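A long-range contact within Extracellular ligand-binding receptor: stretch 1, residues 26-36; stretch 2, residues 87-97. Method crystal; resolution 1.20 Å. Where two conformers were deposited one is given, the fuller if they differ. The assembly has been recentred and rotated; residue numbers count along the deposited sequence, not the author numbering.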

ATOM      1  N   ALA A  26       7.074 -31.575   0.315  1.00 33.49           N
ATOM      2  CA  ALA A  26       6.261 -30.410  -0.019  1.00 29.01           C
ATOM      3  C   ALA A  26       7.013 -29.458  -0.942  1.00 24.71           C
ATOM      4  O   ALA A  26       8.218 -29.260  -0.794  1.00 25.30           O
ATOM      5  N   GLU A  27       6.291 -28.884  -1.901  1.00 21.09           N
ATOM      6  CA  GLU A  27       6.822 -27.817  -2.737  1.00 19.00           C
ATOM      7  C   GLU A  27       6.771 -26.546  -1.905  1.00 13.27           C
ATOM      8  O   GLU A  27       6.329 -26.586  -0.761  1.00 16.65           O
ATOM      9  N   ILE A  28       7.209 -25.423  -2.467  1.00 12.47           N
ATOM     10  CA  ILE A  28       7.088 -24.145  -1.773  1.00 11.50           C
ATOM     11  C   ILE A  28       5.632 -23.696  -1.839  1.00 11.96           C
ATOM     12  O   ILE A  28       4.998 -23.777  -2.893  1.00 13.10           O
ATOM     13  N   LYS A  29       5.099 -23.232  -0.714  1.00 10.59           N
ATOM     14  CA  LYS A  29       3.696 -22.823  -0.647  1.00 10.56           C
ATOM     15  C   LYS A  29       3.583 -21.411  -0.125  1.00 10.02           C
ATOM     16  O   LYS A  29       4.188 -21.065   0.893  1.00 11.10           O
ATOM     17  N   ILE A  30       2.828 -20.584  -0.838  1.00  9.68           N
ATOM     18  CA  ILE A  30       2.668 -19.180  -0.493  1.00  9.45           C
ATOM     19  C   ILE A  30       1.184 -18.930  -0.275  1.00  8.68           C
ATOM     20  O   ILE A  30       0.370 -19.213  -1.166  1.00 10.28           O
ATOM     21  N   GLY A  31       0.814 -18.432   0.899  1.00  8.64           N
ATOM     22  CA  GLY A  31      -0.572 -18.097   1.182  1.00  9.28           C
ATOM     23  C   GLY A  31      -0.803 -16.614   1.031  1.00  9.27           C
ATOM     24  O   GLY A  31       0.045 -15.818   1.435  1.00 10.81           O
ATOM     25  N   ILE A  32      -1.944 -16.231   0.469  1.00  8.45           N
ATOM     26  CA  ILE A  32      -2.263 -14.826   0.259  1.00  9.00           C
ATOM     27  C   ILE A  32      -3.693 -14.563   0.709  1.00  8.51           C
ATOM     28  O   ILE A  32      -4.606 -15.306   0.344  1.00  9.49           O
ATOM     29  N   THR A  33      -3.887 -13.530   1.519  1.00  7.86           N
ATOM     30  CA  THR A  33      -5.221 -13.029   1.823  1.00  8.16           C
ATOM     31  C   THR A  33      -5.282 -11.588   1.359  1.00  7.93           C
ATOM     32  O   THR A  33      -4.374 -10.792   1.629  1.00  8.39           O
HETATM   33  N   MSE A  34      -6.332 -11.260   0.608  1.00  8.54           N
HETATM   34  CA  MSE A  34      -6.469  -9.920   0.050  1.00  8.33           C
HETATM   35  C   MSE A  34      -7.918  -9.488   0.084  1.00  7.68           C
HETATM   36  O   MSE A  34      -8.831 -10.324   0.135  1.00  8.28           O
ATOM     37  N   SER A  35      -8.124  -8.178   0.058  1.00  7.91           N
ATOM     38  CA  SER A  35      -9.466  -7.614   0.154  1.00  8.42           C
ATOM     39  C   SER A  35     -10.076  -7.467  -1.236  1.00  8.51           C
ATOM     40  O   SER A  35     -10.178  -6.377  -1.777  1.00  9.18           O
ATOM     41  N   ALA A  36     -10.434  -8.598  -1.831  1.00  8.50           N
ATOM     42  CA  ALA A  36     -10.944  -8.625  -3.199  1.00  9.72           C
ATOM     43  C   ALA A  36     -12.398  -8.174  -3.306  1.00 10.38           C
ATOM     44  O   ALA A  36     -12.876  -7.885  -4.401  1.00 14.15           O
ATOM     45  N   GLU A  87      -3.335 -25.302   8.229  1.00 20.99           N
ATOM     46  CA  GLU A  87      -3.766 -26.371   7.335  1.00 20.53           C
ATOM     47  C   GLU A  87      -2.827 -26.593   6.149  1.00 20.62           C
ATOM     48  O   GLU A  87      -2.396 -27.717   5.893  1.00 23.26           O
ATOM     49  N   GLU A  88      -2.497 -25.523   5.434  1.00 17.44           N
ATOM     50  CA  GLU A  88      -1.623 -25.637   4.272  0.55 18.43           C
ATOM     51  C   GLU A  88      -0.145 -25.541   4.651  1.00 16.16           C
ATOM     52  O   GLU A  88       0.727 -25.907   3.868  1.00 17.76           O
ATOM     53  N   LYS A  89       0.132 -25.054   5.858  1.00 14.58           N
ATOM     54  CA  LYS A  89       1.507 -24.901   6.338  1.00 14.07           C
ATOM     55  C   LYS A  89       2.365 -24.100   5.360  1.00 12.71           C
ATOM     56  O   LYS A  89       3.489 -24.475   5.019  1.00 13.23           O
ATOM     57  N   VAL A  90       1.825 -22.973   4.916  1.00 11.05           N
ATOM     58  CA  VAL A  90       2.523 -22.164   3.936  1.00  9.93           C
ATOM     59  C   VAL A  90       3.865 -21.668   4.462  1.00  9.69           C
ATOM     60  O   VAL A  90       4.042 -21.422   5.662  1.00 11.42           O
ATOM     61  N   ASP A  91       4.814 -21.526   3.550  1.00  9.73           N
ATOM     62  CA  ASP A  91       6.136 -21.039   3.908  1.00  9.06           C
ATOM     63  C   ASP A  91       6.179 -19.539   4.130  1.00  8.92           C
ATOM     64  O   ASP A  91       7.007 -19.049   4.904  1.00  9.26           O
ATOM     65  N   VAL A  92       5.303 -18.820   3.430  1.00  8.90           N
ATOM     66  CA  VAL A  92       5.194 -17.374   3.537  1.00  8.58           C
ATOM     67  C   VAL A  92       3.719 -17.008   3.458  1.00  7.90           C
ATOM     68  O   VAL A  92       2.977 -17.610   2.676  1.00  9.05           O
ATOM     69  N   LEU A  93       3.300 -16.027   4.255  1.00  8.01           N
ATOM     70  CA  LEU A  93       1.954 -15.465   4.179  1.00  8.08           C
ATOM     71  C   LEU A  93       2.068 -14.068   3.620  1.00  7.97           C
ATOM     72  O   LEU A  93       2.998 -13.346   3.962  1.00  8.42           O
ATOM     73  N   ILE A  94       1.131 -13.690   2.759  1.00  8.00           N
ATOM     74  CA  ILE A  94       1.092 -12.360   2.174  1.00  7.87           C
ATOM     75  C   ILE A  94      -0.293 -11.767   2.404  1.00  8.17           C
ATOM     76  O   ILE A  94      -1.304 -12.438   2.166  1.00  9.25           O
ATOM     77  N   GLY A  95      -0.348 -10.534   2.892  1.00  8.08           N
ATOM     78  CA  GLY A  95      -1.612  -9.830   3.052  1.00  8.36           C
ATOM     79  C   GLY A  95      -1.666  -8.989   4.314  1.00  7.26           C
ATOM     80  O   GLY A  95      -0.675  -8.870   5.046  1.00  8.07           O
ATOM     81  N   SER A  96      -2.798  -8.338   4.572  1.00  7.61           N
ATOM     82  CA  SER A  96      -3.875  -8.173   3.616  1.00  7.34           C
ATOM     83  C   SER A  96      -3.613  -6.897   2.806  1.00  7.55           C
ATOM     84  O   SER A  96      -2.472  -6.425   2.710  1.00  8.13           O
ATOM     85  N   SER A  97      -4.678  -6.352   2.225  1.00  7.60           N
ATOM     86  CA  SER A  97      -4.610  -5.166   1.381  1.00  7.80           C
ATOM     87  C   SER A  97      -4.715  -3.867   2.158  1.00  7.38           C
ATOM     88  O   SER A  97      -4.285  -2.819   1.670  1.00  7.74           O
TER

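The middles of the two stretches pair as parallel strands, and the extended backbone there sends successive side chains to alternate faces; at both ends a polar side chain takes up a backbone NH. At the start, Ala26 makes no contact and the CB of Glu27 points away; what Glu27 offers is its carbonyl. A water donates to Glu27 O (2.7 Å) and also to Asp91 OD2 (2.7 Å), bridging the two. Ile28, chi1 m and chi2 t, stands sideways and brings CG2 to 3.9 Å from Asp91 OD2.

Asp91, chi1 m, points toward stretch 1 and acts as a stand-in for a strand neighbour: its OD2 accepts from Lys29 N at 2.9 Å, while its own Asp91 N donates to Lys29 O at 2.8 Å. One residue thus satisfies both backbone groups of Lys29. The Lys29 side chain, m then t throughout, is extended, with CD 3.4 Å from Glu88 O. Glu88 points toward stretch 1 with chi1 m and chi2 m, and Lys29 NZ forms a long salt bridge to Glu88 OE1 at 3.9 Å. A second water accepts from Lys29 NZ (2.7 Å) and donates to Glu88 O (3.3 Å).

Ile30 shares a face with Val92 and Ile94. It is m, m, and its end comes nearer stretch 2: Ile30 CD1 lies 3.8 Å from Val92 CB (Val92 is t), and Ile30 CG2 meets Ile94 CD1 at 3.7 Å.

Gly31 sits across from Leu93 on the other face. Val90, sideways and m, brings CG1 to 3.6 Å from Gly31 N, and a CB on Gly31 would lie a tight 3.2 Å from that same methyl. Leu93 is t, p; its end comes nearer stretch 1, with Leu93 CD1 3.6 Å from Gly31 O.

Ile32 returns to the face of Ile30, its CG1 4.2 Å from Ile94 CB; both isoleucines are m, t.

Thr33, sideways and t, sends CG2 to 4.4 Å from Ser96 CB. Gly95 is demanded twice over: a CB there would fall 2.2 Å from Thr33 O, and its backbone angles alone call for glycine. A cis peptide follows it.

The selenomethionine Met34, chi1 p, starts sideways and leads away at its end, though its CB stays 3.6 Å from Ser97 OG. Ser97, m, points toward stretch 1, and its OG accepts from Ser35 N at 2.9 Å in a nearly straight hydrogen bond. Ser35, also m, points toward stretch 2 and has its OG 3.2 Å from Ser96 OG, on a t side chain.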

ATOM      1  CB  ALA A  26       5.828 -29.680   1.250  1.00 28.87           C
ATOM      2  CB  GLU A  27       5.977 -27.660  -4.003  1.00 24.75           C
ATOM      3  CG  GLU A  27       4.614 -26.994  -3.796  1.00 25.61           C
ATOM      4  CD  GLU A  27       3.493 -27.966  -3.457  1.00 29.13           C
ATOM      5  OE1 GLU A  27       2.325 -27.655  -3.781  1.00 24.54           O
ATOM      6  OE2 GLU A  27       3.768 -29.029  -2.864  1.00 32.95           O
ATOM      7  CB  ILE A  28       8.010 -23.093  -2.396  1.00 11.16           C
ATOM      8  CG1 ILE A  28       9.471 -23.519  -2.225  1.00 13.22           C
ATOM      9  CG2 ILE A  28       7.770 -21.739  -1.758  1.00 12.05           C
ATOM     10  CD1 ILE A  28      10.461 -22.668  -2.992  1.00 14.83           C
ATOM     11  CB  LYS A  29       2.910 -23.769   0.251  1.00 13.26           C
ATOM     12  CG  LYS A  29       2.847 -25.196  -0.252  1.00 13.57           C
ATOM     13  CD  LYS A  29       2.051 -26.054   0.709  1.00 20.45           C
ATOM     14  CE  LYS A  29       1.835 -27.450   0.162  1.00 26.50           C
ATOM     15  NZ  LYS A  29       0.865 -28.208   1.002  1.00 32.49           N
ATOM     16  CB  ILE A  30       3.147 -18.272  -1.641  1.00 10.06           C
ATOM     17  CG1 ILE A  30       4.586 -18.595  -2.058  1.00 11.62           C
ATOM     18  CG2 ILE A  30       2.974 -16.807  -1.274  1.00 10.85           C
ATOM     19  CD1 ILE A  30       5.629 -18.275  -1.033  1.00 12.49           C
ATOM     20  CB  ILE A  32      -2.137 -14.436  -1.233  1.00  9.16           C
ATOM     21  CG1 ILE A  32      -0.821 -14.941  -1.832  1.00  9.77           C
ATOM     22  CG2 ILE A  32      -2.251 -12.930  -1.395  1.00 10.75           C
ATOM     23  CD1 ILE A  32      -0.762 -14.830  -3.356  1.00 11.52           C
ATOM     24  CB  THR A  33      -5.582 -13.205   3.320  1.00  9.21           C
ATOM     25  OG1 THR A  33      -6.948 -12.816   3.542  1.00  9.20           O
ATOM     26  CG2 THR A  33      -4.655 -12.427   4.245  1.00 10.43           C
HETATM   27  CB  MSE A  34      -5.947  -9.861  -1.385  1.00  8.79           C
HETATM   28  CG  MSE A  34      -6.719 -10.731  -2.366  1.00 10.48           C
HETATM   29 SE   MSE A  34      -5.969 -12.540  -2.617  0.50 16.84          SE
HETATM   30  CE  MSE A  34      -4.430 -12.003  -3.688  1.00 24.39           C
ATOM     31  CB  SER A  35      -9.428  -6.270   0.887  1.00  8.66           C
ATOM     32  OG  SER A  35      -8.786  -6.387   2.155  1.00  9.51           O
ATOM     33  CB  ALA A  36     -10.754 -10.009  -3.814  1.00 11.74           C
ATOM     34  CB  GLU A  87      -5.205 -26.144   6.854  1.00 27.58           C
ATOM     35  CG  GLU A  87      -6.243 -26.169   7.972  1.00 32.10           C
ATOM     36  CD  GLU A  87      -7.660 -25.945   7.472  1.00 40.97           C
ATOM     37  OE1 GLU A  87      -7.900 -26.100   6.255  1.00 41.18           O
ATOM     38  OE2 GLU A  87      -8.537 -25.609   8.298  1.00 46.44           O
ATOM     39  CB  GLU A  88      -1.971 -24.575   3.223  0.55 19.92           C
ATOM     40  CG  GLU A  88      -3.396 -24.665   2.690  0.55 22.38           C
ATOM     41  CD  GLU A  88      -3.660 -25.945   1.911  0.55 27.82           C
ATOM     42  OE1 GLU A  88      -2.696 -26.685   1.615  0.55 27.66           O
ATOM     43  OE2 GLU A  88      -4.838 -26.209   1.593  0.55 31.35           O
ATOM     44  CB  LYS A  89       2.120 -26.264   6.659  1.00 17.53           C
ATOM     45  CG  LYS A  89       1.361 -26.959   7.785  1.00 23.12           C
ATOM     46  CD  LYS A  89       1.924 -28.318   8.151  1.00 29.63           C
ATOM     47  CE  LYS A  89       1.103 -28.933   9.279  1.00 35.55           C
ATOM     48  NZ  LYS A  89       1.531 -30.319   9.615  1.00 42.17           N
ATOM     49  CB  VAL A  90       1.671 -20.976   3.449  1.00  9.86           C
ATOM     50  CG1 VAL A  90       0.411 -21.478   2.768  1.00 10.97           C
ATOM     51  CG2 VAL A  90       1.321 -20.031   4.593  1.00 11.46           C
ATOM     52  CB  ASP A  91       7.133 -21.439   2.829  1.00 10.52           C
ATOM     53  CG  ASP A  91       7.238 -22.932   2.689  1.00 10.96           C
ATOM     54  OD1 ASP A  91       7.663 -23.577   3.667  1.00 11.10           O
ATOM     55  OD2 ASP A  91       6.871 -23.475   1.621  1.00 11.55           O
ATOM     56  CB  VAL A  92       5.931 -16.662   2.379  1.00  9.12           C
ATOM     57  CG1 VAL A  92       5.788 -15.149   2.487  1.00 10.02           C
ATOM     58  CG2 VAL A  92       7.403 -17.060   2.346  1.00 11.01           C
ATOM     59  CB  LEU A  93       1.346 -15.401   5.574  1.00 10.16           C
ATOM     60  CG  LEU A  93      -0.092 -14.911   5.714  1.00 12.71           C
ATOM     61  CD1 LEU A  93      -1.070 -15.711   4.845  1.00 13.90           C
ATOM     62  CD2 LEU A  93      -0.520 -14.948   7.176  1.00 13.55           C
ATOM     63  CB  ILE A  94       1.415 -12.411   0.666  1.00  7.81           C
ATOM     64  CG1 ILE A  94       2.786 -13.077   0.441  1.00  8.98           C
ATOM     65  CG2 ILE A  94       1.332 -11.023   0.059  1.00  8.36           C
ATOM     66  CD1 ILE A  94       3.230 -13.122  -1.012  1.00  9.77           C
ATOM     67  CB  SER A  96      -5.203  -8.113   4.376  1.00  8.45           C
ATOM     68  OG  SER A  96      -6.315  -7.942   3.507  1.00  9.13           O
ATOM     69  CB  SER A  97      -5.771  -5.181   0.392  1.00  7.72           C
ATOM     70  OG  SER A  97      -5.872  -6.407  -0.313  1.00  7.84           O
TER
HETATM   71  O   HOH W   1       5.851 -26.005   1.789  1.00 14.94           O
HETATM   72  O   HOH W   2       2.179 -28.788   3.307  1.00 24.30           O